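Local coordinates for terminase subunit UL89 protein (Human herpesvirus 5, PDB 3N4P) that forms, through its C-terminal nuclease domain, part of the terminase that probably drives viral DNA into capsids and cuts it with a metal-dependent active site, at residues E41-L46 with E223-Q228. Sequence-based numbering, arbitrary orientation.
Sequences EEFDIL and EYLLEQ. With MG (magnesium ion), chain G.
A chi1 of 180° swings the F43 ring away from its own backbone nitrogen and out from helix 37-45 toward L225, whose CG is likewise anti (chi1 175°), and the two side chains cross at about a right angle. This is an antiparallel helix-helix contact in the RNase H-like nuclease fold of terminases, packed against strands 91-100 and 204-211 of the central sheet. The short axes come no nearer than 10.6 Å, at 165°, so side chains alone span the space and no hydrogen bond joins the segments. L225 meets the phenylalanine at its rim rather than over a face: CD2 lies in the ring plane, 3.6 Å from F43 CZ. L226 slides past the ring in the opposite direction, bringing its CD2 3.8 Å from F43 CD2; the same methyl sits 4.3 Å from D44 CB. On the sheet side, I94 of strand 91-100 touches both F43 and L225, while L225 also leans on helix 256-267, which carries D256, a predicted catalytic residue.

Beside this apolar patch lies a magnesium ion, distinct from the one held by D68 and E139. D44 and the carbonyl of N52 of the second subunit bind it, so it sits at the dimer interface. From the facing helix E223 OE2 stays 3.4 Å from the magnesium. Between E223 OE2 and D44 OD2 there are 5.8 Å, and the cation probably eases their repulsion. The D44 carboxylate divides its work, OD1 making a salt bridge to R47 while OD2 coordinates the magnesium at 2.5 Å, long for this metal.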
loop_
_atom_site.group_PDB
_atom_site.type_symbol
_atom_site.label_atom_id
_atom_site.label_comp_id
_atom_site.label_asym_id
_atom_site.label_seq_id
_atom_site.Cartn_x
_atom_site.Cartn_y
_atom_site.Cartn_z
ATOM N N GLU B 41 -10.085 -3.107 -4.274
ATOM C CA GLU B 41 -9.214 -4.057 -3.630
ATOM C C GLU B 41 -7.795 -3.453 -3.496
ATOM O O GLU B 41 -7.149 -3.525 -2.440
ATOM C CB GLU B 41 -9.245 -5.330 -4.487
ATOM C CG GLU B 41 -8.891 -6.505 -3.778
ATOM C CD GLU B 41 -9.193 -7.821 -4.516
ATOM O OE1 GLU B 41 -8.853 -7.982 -5.760
ATOM O OE2 GLU B 41 -9.725 -8.711 -3.763
ATOM N N GLU B 42 -7.303 -2.842 -4.560
ATOM C CA GLU B 42 -6.010 -2.154 -4.482
ATOM C C GLU B 42 -5.967 -0.930 -3.556
ATOM O O GLU B 42 -4.961 -0.651 -2.922
ATOM C CB GLU B 42 -5.575 -1.721 -5.885
ATOM C CG GLU B 42 -5.007 -2.938 -6.664
ATOM C CD GLU B 42 -4.816 -2.645 -8.149
ATOM O OE1 GLU B 42 -4.442 -1.477 -8.486
ATOM O OE2 GLU B 42 -5.090 -3.568 -8.962
ATOM N N PHE B 43 -7.059 -0.205 -3.460
ATOM C CA PHE B 43 -7.115 0.857 -2.502
ATOM C C PHE B 43 -7.009 0.363 -1.038
ATOM O O PHE B 43 -6.420 1.023 -0.166
ATOM C CB PHE B 43 -8.374 1.657 -2.819
ATOM C CG PHE B 43 -8.642 2.850 -1.899
ATOM C CD1 PHE B 43 -7.901 4.010 -1.982
ATOM C CD2 PHE B 43 -9.756 2.844 -1.095
ATOM C CE1 PHE B 43 -8.254 5.166 -1.193
ATOM C CE2 PHE B 43 -10.091 3.943 -0.292
ATOM C CZ PHE B 43 -9.352 5.102 -0.355
ATOM N N ASP B 44 -7.603 -0.792 -0.759
ATOM C CA ASP B 44 -7.492 -1.455 0.532
ATOM C C ASP B 44 -6.082 -2.035 0.858
ATOM O O ASP B 44 -5.573 -1.860 1.948
ATOM C CB ASP B 44 -8.439 -2.662 0.557
ATOM C CG ASP B 44 -8.836 -3.034 2.011
ATOM O OD1 ASP B 44 -8.525 -2.227 2.929
ATOM O OD2 ASP B 44 -9.406 -4.103 2.242
ATOM N N ILE B 45 -5.490 -2.755 -0.089
ATOM C CA ILE B 45 -4.276 -3.504 0.222
ATOM C C ILE B 45 -2.990 -2.802 -0.184
ATOM O O ILE B 45 -1.890 -3.229 0.235
ATOM C CB ILE B 45 -4.316 -4.943 -0.313
ATOM C CG1 ILE B 45 -4.329 -4.974 -1.853
ATOM C CG2 ILE B 45 -5.475 -5.727 0.297
ATOM C CD1 ILE B 45 -4.530 -6.416 -2.449
ATOM N N LEU B 46 -3.098 -1.701 -0.926
ATOM C CA LEU B 46 -1.892 -0.964 -1.333
ATOM C C LEU B 46 -1.947 0.498 -0.814
ATOM O O LEU B 46 -2.542 1.398 -1.455
ATOM C CB LEU B 46 -1.594 -1.065 -2.874
ATOM C CG LEU B 46 -0.898 -2.359 -3.329
ATOM C CD1 LEU B 46 -0.986 -2.560 -4.874
ATOM C CD2 LEU B 46 0.626 -2.434 -2.905
ATOM N N GLU B 223 -11.693 0.869 5.224
ATOM C CA GLU B 223 -12.838 -0.104 5.063
ATOM C C GLU B 223 -14.200 0.588 5.217
ATOM O O GLU B 223 -15.132 0.364 4.429
ATOM C CB GLU B 223 -12.712 -1.275 6.040
ATOM C CG GLU B 223 -13.945 -2.226 6.144
ATOM C CD GLU B 223 -13.588 -3.702 6.563
ATOM O OE1 GLU B 223 -12.993 -3.923 7.669
ATOM O OE2 GLU B 223 -13.954 -4.643 5.790
ATOM N N TYR B 224 -14.282 1.522 6.162
ATOM C CA TYR B 224 -15.434 2.370 6.330
ATOM C C TYR B 224 -15.707 3.243 5.082
ATOM O O TYR B 224 -16.854 3.368 4.655
ATOM C CB TYR B 224 -15.158 3.277 7.526
ATOM C CG TYR B 224 -16.315 4.147 7.909
ATOM C CD1 TYR B 224 -16.298 5.513 7.641
ATOM C CD2 TYR B 224 -17.449 3.606 8.577
ATOM C CE1 TYR B 224 -17.370 6.331 8.008
ATOM C CE2 TYR B 224 -18.538 4.422 8.934
ATOM C CZ TYR B 224 -18.481 5.775 8.666
ATOM O OH TYR B 224 -19.536 6.574 9.048
ATOM N N LEU B 225 -14.664 3.893 4.565
ATOM C CA LEU B 225 -14.734 4.713 3.391
ATOM C C LEU B 225 -15.105 3.826 2.143
ATOM O O LEU B 225 -15.921 4.229 1.323
ATOM C CB LEU B 225 -13.403 5.470 3.155
ATOM C CG LEU B 225 -13.333 6.288 1.856
ATOM C CD1 LEU B 225 -14.203 7.507 1.983
ATOM C CD2 LEU B 225 -11.913 6.765 1.500
ATOM N N LEU B 226 -14.561 2.621 2.029
ATOM C CA LEU B 226 -15.001 1.715 0.972
ATOM C C LEU B 226 -16.499 1.365 1.001
ATOM O O LEU B 226 -17.140 1.201 -0.065
ATOM C CB LEU B 226 -14.252 0.428 1.050
ATOM C CG LEU B 226 -13.152 -0.006 0.065
ATOM C CD1 LEU B 226 -13.265 0.605 -1.398
ATOM C CD2 LEU B 226 -11.734 0.098 0.601
ATOM N N GLU B 227 -17.076 1.199 2.195
ATOM C CA GLU B 227 -18.518 0.965 2.293
ATOM C C GLU B 227 -19.316 2.083 1.607
ATOM O O GLU B 227 -20.296 1.833 0.899
ATOM C CB GLU B 227 -18.992 0.760 3.768
ATOM C CG GLU B 227 -18.943 -0.698 4.218
ATOM C CD GLU B 227 -18.402 -0.940 5.697
ATOM O OE1 GLU B 227 -17.788 -2.022 5.948
ATOM O OE2 GLU B 227 -18.586 -0.098 6.613
ATOM N N GLN B 228 -18.869 3.309 1.821
ATOM C CA GLN B 228 -19.462 4.467 1.140
ATOM C C GLN B 228 -19.194 4.525 -0.369
ATOM O O GLN B 228 -20.061 4.920 -1.132
ATOM C CB GLN B 228 -19.057 5.752 1.841
ATOM C CG GLN B 228 -19.605 5.772 3.277
ATOM C CD GLN B 228 -19.485 7.163 3.984
ATOM O OE1 GLN B 228 -19.339 8.217 3.335
ATOM N NE2 GLN B 228 -19.581 7.159 5.318
HETATM MG MG MG G . -10.947 -4.458 4.175
#